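Local atomic coordinates of periplasmic molybdate-binding protein (Azotobacter vinelandii, PDB entry 1ATG), a protein that binds molybdate and tungstate in the periplasm, probably as the solute-binding component of an ABC transporter for the oxyanion. Residues 80-85 with 118-123; 166-169 with 174-177. All blocks are in the same frame, centred on the assembly; numbering follows the deposited sequence. Where two conformers were deposited one is given.

Contact 1: 80-85 with 118-123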
loop_
_atom_site.group_PDB
_atom_site.type_symbol
_atom_site.label_atom_id
_atom_site.label_comp_id
_atom_site.label_asym_id
_atom_site.label_seq_id
_atom_site.Cartn_x
_atom_site.Cartn_y
_atom_site.Cartn_z
ATOM N N GLY A 80 -3.321 3.222 5.629
ATOM C CA GLY A 80 -3.489 1.794 5.419
ATOM C C GLY A 80 -3.703 1.040 6.705
ATOM O O GLY A 80 -3.667 1.570 7.827
ATOM N N LYS A 81 -3.938 -0.262 6.546
ATOM C CA LYS A 81 -4.092 -1.162 7.671
ATOM C C LYS A 81 -3.341 -2.442 7.329
ATOM O O LYS A 81 -3.695 -3.154 6.379
ATOM C CB LYS A 81 -5.573 -1.456 7.892
ATOM C CG LYS A 81 -5.908 -2.228 9.151
ATOM C CD LYS A 81 -7.370 -2.041 9.541
ATOM C CE LYS A 81 -7.663 -2.710 10.876
ATOM N NZ LYS A 81 -8.986 -2.295 11.421
ATOM N N LEU A 82 -2.324 -2.726 8.115
ATOM C CA LEU A 82 -1.524 -3.930 7.918
ATOM C C LEU A 82 -2.286 -5.157 8.377
ATOM O O LEU A 82 -2.972 -5.156 9.418
ATOM C CB LEU A 82 -0.260 -3.798 8.769
ATOM C CG LEU A 82 0.737 -4.953 8.653
ATOM C CD1 LEU A 82 1.389 -5.021 7.280
ATOM C CD2 LEU A 82 1.808 -4.767 9.723
ATOM N N VAL A 83 -2.145 -6.256 7.633
ATOM C CA VAL A 83 -2.791 -7.501 7.997
ATOM C C VAL A 83 -1.832 -8.674 7.851
ATOM O O VAL A 83 -1.094 -8.746 6.838
ATOM C CB VAL A 83 -4.028 -7.828 7.133
ATOM C CG1 VAL A 83 -4.885 -8.876 7.842
ATOM C CG2 VAL A 83 -4.880 -6.627 6.787
ATOM N N LEU A 84 -1.802 -9.551 8.833
ATOM C CA LEU A 84 -1.139 -10.845 8.682
ATOM C C LEU A 84 -2.204 -11.779 8.091
ATOM O O LEU A 84 -3.309 -11.907 8.663
ATOM C CB LEU A 84 -0.682 -11.378 10.031
ATOM C CG LEU A 84 -0.066 -12.786 9.965
ATOM C CD1 LEU A 84 1.244 -12.782 9.197
ATOM C CD2 LEU A 84 0.142 -13.321 11.373
ATOM N N TRP A 85 -1.921 -12.369 6.950
ATOM C CA TRP A 85 -2.919 -13.144 6.234
ATOM C C TRP A 85 -2.343 -14.492 5.850
ATOM O O TRP A 85 -1.156 -14.657 5.608
ATOM C CB TRP A 85 -3.280 -12.361 4.959
ATOM C CG TRP A 85 -4.367 -12.943 4.109
ATOM C CD1 TRP A 85 -5.597 -13.388 4.525
ATOM C CD2 TRP A 85 -4.313 -13.170 2.697
ATOM N NE1 TRP A 85 -6.309 -13.849 3.442
ATOM C CE2 TRP A 85 -5.553 -13.739 2.315
ATOM C CE3 TRP A 85 -3.363 -12.935 1.704
ATOM C CZ2 TRP A 85 -5.840 -14.069 0.999
ATOM C CZ3 TRP A 85 -3.670 -13.264 0.394
ATOM C CH2 TRP A 85 -4.904 -13.817 0.047
ATOM N N GLY A 118 6.031 -3.506 3.862
ATOM C CA GLY A 118 7.112 -4.380 4.313
ATOM C C GLY A 118 7.758 -3.819 5.578
ATOM O O GLY A 118 8.052 -4.553 6.526
ATOM N N LEU A 119 7.969 -2.499 5.602
ATOM C CA LEU A 119 8.495 -1.848 6.792
ATOM C C LEU A 119 7.553 -2.087 7.974
ATOM O O LEU A 119 7.974 -2.459 9.071
ATOM C CB LEU A 119 8.680 -0.347 6.551
ATOM C CG LEU A 119 9.111 0.466 7.774
ATOM C CD1 LEU A 119 10.465 -0.001 8.285
ATOM C CD2 LEU A 119 9.127 1.961 7.452
ATOM N N ALA A 120 6.248 -1.930 7.739
ATOM C CA ALA A 120 5.263 -2.150 8.789
ATOM C C ALA A 120 5.299 -3.587 9.278
ATOM O O ALA A 120 5.288 -3.840 10.484
ATOM C CB ALA A 120 3.864 -1.770 8.316
ATOM N N GLY A 121 5.318 -4.571 8.362
ATOM C CA GLY A 121 5.365 -5.970 8.778
ATOM C C GLY A 121 6.628 -6.280 9.580
ATOM O O GLY A 121 6.592 -7.008 10.563
ATOM N N THR A 122 7.742 -5.715 9.128
ATOM C CA THR A 122 9.002 -5.910 9.844
ATOM C C THR A 122 8.959 -5.295 11.236
ATOM O O THR A 122 9.401 -5.915 12.206
ATOM C CB THR A 122 10.140 -5.305 9.009
ATOM O OG1 THR A 122 10.156 -5.944 7.720
ATOM C CG2 THR A 122 11.486 -5.543 9.666
ATOM N N GLN A 123 8.334 -4.122 11.349
ATOM C CA GLN A 123 8.150 -3.491 12.639
ATOM C C GLN A 123 7.319 -4.363 13.575
ATOM O O GLN A 123 7.613 -4.393 14.777
ATOM C CB GLN A 123 7.495 -2.109 12.494
ATOM C CG GLN A 123 8.487 -1.083 11.956
ATOM C CD GLN A 123 7.847 0.236 11.602
ATOM O OE1 GLN A 123 6.638 0.350 11.404
ATOM N NE2 GLN A 123 8.703 1.271 11.488
#
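Leu-82 on strand 75-86 reaches helix 116-127 at Ala-120 and Gly-121, and this one side chain makes the whole contact. The two backbones are nearest at Leu-82 and Ala-120, whose CA atoms are 7.1 Å apart.

The packing is entirely van der Waals. Chi1 of -178° sets CG of Leu-82 opposite its own backbone N and carries the two methyls outward to the helix. CD2 sits over the face of the peptide joining Ala-120 to Gly-121: it is 3.7 Å from Ala-120 O and 3.8 Å from Gly-121 N. The same methyl meets Ala-120 CB at 3.9 Å, the single side chain-to-side chain touch. The other branch lies nearer the N-terminal end of the helix, with Leu-82 CD1 4.1 Å from Gly-121 N. Glycine at this position bares the helix backbone, and Leu-82 packs against main chain as much as against side chain. Phe-162 from strand 160-164 also touches Leu-82, while Tyr-187 and Ile-190 pack on Ala-120.

The hydrogen bonds lie within the helix. Gly-118 O accepts from Thr-122 N at 2.9 Å and from Thr-122 OG1 at 2.8 Å, the two donors arriving from opposite faces of the carbonyl plane. The hydroxyl stands 36° out of that plane, so it adds a second grip on the carbonyl without displacing the helical bond.

This is the helix-on-sheet packing of one lobe of a type II periplasmic binding protein. Tyr-117, a member of the anion pocket, precedes Gly-118 in this helix, and the Ala-120 side chain is about 8 Å from the bound tungstate. Small helix residues and the leucine's methyl pair thus give a close van der Waals fit, one methyl laid on a peptide face, with no polar side-chain atom to direct it.

Contact 2: 166-169 with 174-177; sequences AQII and KIPG. With EDO (1,2-ethanediol), chain E.
Ile-169 and Ile-175 bring the two backbones to a CA-CA distance of 5.0 Å, where the chain doubles back within a loop without pairing as a hairpin. The loop joins strands 160-164 and 178-180, which flank strand 75-86 antiparallel to it in the mixed sheet of this periplasmic binding protein; it is therefore a crossover connection.

Main chain and side chain share the junction. Lys-174 O rests against Ile-169 C at 3.6 Å, while the lysine's CB is directed away from the other segment. Pro-176 brings its ring atom CD to 3.3 Å from Ile-168 O, a snug carbonyl-to-methylene touch.

The apolar centre is the pair Ile-168 and Ile-175, whose side chains are turned obliquely to one another. Chi1 of 63° wedges CG1 of Ile-168 between its own N and carbonyl carbon, and the extended chain beyond ends with CD1 3.6 Å from Ile-175 CG2. CG1 of Ile-168 follows at 3.9 Å from that same methyl. Ile-175 uses its longer branch separately: CG1 lies 4.1 Å from Ile-169 CA, so its two arms touch successive residues of 166-169.

Neighbours tie the loop to the sheet and to helix 146-154. Ile-168 also packs on Val-83 of strand 75-86 and on His-150. Gln-167 is held at both ends of its amide, OE1 by Ala-164 N and NE2 on the carbonyl of Val-146, a residue of the anion pocket.

A 1,2-ethanediol molecule, probably from the crystallisation liquor, bridges Ile-169 and Gln-16 NE2. Its C2 lies 3.7 Å from Ile-169 CG2, and its O2 donates a 2.7 Å hydrogen bond to Ile-169 O.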
loop_
_atom_site.group_PDB
_atom_site.type_symbol
_atom_site.label_atom_id
_atom_site.label_comp_id
_atom_site.label_asym_id
_atom_site.label_seq_id
_atom_site.Cartn_x
_atom_site.Cartn_y
_atom_site.Cartn_z
ATOM N N ALA A 166 -6.739 -3.623 1.868
ATOM C CA ALA A 166 -7.407 -3.409 0.602
ATOM C C ALA A 166 -7.244 -4.578 -0.346
ATOM O O ALA A 166 -8.106 -4.817 -1.195
ATOM C CB ALA A 166 -6.851 -2.152 -0.069
ATOM N N GLN A 167 -6.131 -5.315 -0.280
ATOM C CA GLN A 167 -5.885 -6.419 -1.185
ATOM C C GLN A 167 -6.702 -7.655 -0.883
ATOM O O GLN A 167 -6.776 -8.562 -1.730
ATOM C CB GLN A 167 -4.395 -6.797 -1.130
ATOM C CG GLN A 167 -3.482 -5.686 -1.620
ATOM C CD GLN A 167 -2.038 -6.059 -1.326
ATOM O OE1 GLN A 167 -1.692 -6.379 -0.192
ATOM N NE2 GLN A 167 -1.184 -6.010 -2.350
ATOM N N ILE A 168 -7.285 -7.760 0.305
ATOM C CA ILE A 168 -7.984 -8.978 0.699
ATOM C C ILE A 168 -9.424 -8.773 1.113
ATOM O O ILE A 168 -10.190 -9.756 1.164
ATOM C CB ILE A 168 -7.223 -9.732 1.812
ATOM C CG1 ILE A 168 -7.124 -8.927 3.106
ATOM C CG2 ILE A 168 -5.843 -10.161 1.320
ATOM C CD1 ILE A 168 -6.382 -9.655 4.222
ATOM N N ILE A 169 -9.835 -7.549 1.396
ATOM C CA ILE A 169 -11.218 -7.293 1.834
ATOM C C ILE A 169 -12.132 -7.451 0.636
ATOM O O ILE A 169 -11.834 -7.054 -0.476
ATOM C CB ILE A 169 -11.319 -5.935 2.535
ATOM C CG1 ILE A 169 -12.671 -5.793 3.250
ATOM C CG2 ILE A 169 -11.143 -4.776 1.552
ATOM C CD1 ILE A 169 -12.726 -4.594 4.172
ATOM N N LYS A 174 -16.036 -9.286 3.738
ATOM C CA LYS A 174 -15.443 -10.533 4.228
ATOM C C LYS A 174 -13.982 -10.620 3.797
ATOM O O LYS A 174 -13.580 -9.901 2.887
ATOM C CB LYS A 174 -16.230 -11.727 3.721
ATOM C CG LYS A 174 -15.802 -12.333 2.393
ATOM C CD LYS A 174 -15.017 -13.615 2.654
ATOM C CE LYS A 174 -14.159 -14.029 1.477
ATOM N NZ LYS A 174 -14.961 -14.518 0.325
ATOM N N ILE A 175 -13.207 -11.483 4.438
ATOM C CA ILE A 175 -11.792 -11.679 4.131
ATOM C C ILE A 175 -11.586 -13.203 4.082
ATOM O O ILE A 175 -11.901 -13.856 5.076
ATOM C CB ILE A 175 -10.862 -11.107 5.206
ATOM C CG1 ILE A 175 -10.972 -9.577 5.288
ATOM C CG2 ILE A 175 -9.401 -11.488 4.957
ATOM C CD1 ILE A 175 -10.293 -9.008 6.509
ATOM N N PRO A 176 -11.148 -13.701 2.959
ATOM C CA PRO A 176 -10.943 -15.141 2.812
ATOM C C PRO A 176 -9.746 -15.609 3.626
ATOM O O PRO A 176 -8.942 -14.804 4.130
ATOM C CB PRO A 176 -10.729 -15.308 1.319
ATOM C CG PRO A 176 -10.116 -14.021 0.885
ATOM C CD PRO A 176 -10.759 -12.959 1.741
ATOM N N GLY A 177 -9.624 -16.921 3.801
ATOM C CA GLY A 177 -8.487 -17.493 4.518
ATOM C C GLY A 177 -8.559 -17.221 6.003
ATOM O O GLY A 177 -9.585 -17.453 6.645
HETATM C C1 EDO E . -14.274 -2.810 -1.701
HETATM O O1 EDO E . -14.468 -3.118 -3.193
HETATM C C2 EDO E . -13.888 -4.026 -0.839
HETATM O O2 EDO E . -12.951 -4.951 -1.692
#

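Overall arrangement
Contact 1 closes before contact 2 opens along the chain, and their centres are 14 Å apart. Strand 75-86 connects them: Leu-82 faces helix 116-127 on one side of the sheet, whereas Val-83 and Trp-85 face the crossover loop. Trp-85 NE1 lies 2.9 Å from Pro-176 O, a probable hydrogen bond, and Trp-85 CD2 packs 3.6 Å from Ile-168 CG2. The strand pairs with 160-164 and 178-180 in this lobe and with 191-196 toward the other, consistent with a connection between the two domains. Helix and loop thus pack on opposite faces of one strand, contact 1 close to the anion pocket and contact 2 farther out, the Ile-168 side chain about 13 Å from the tungstate.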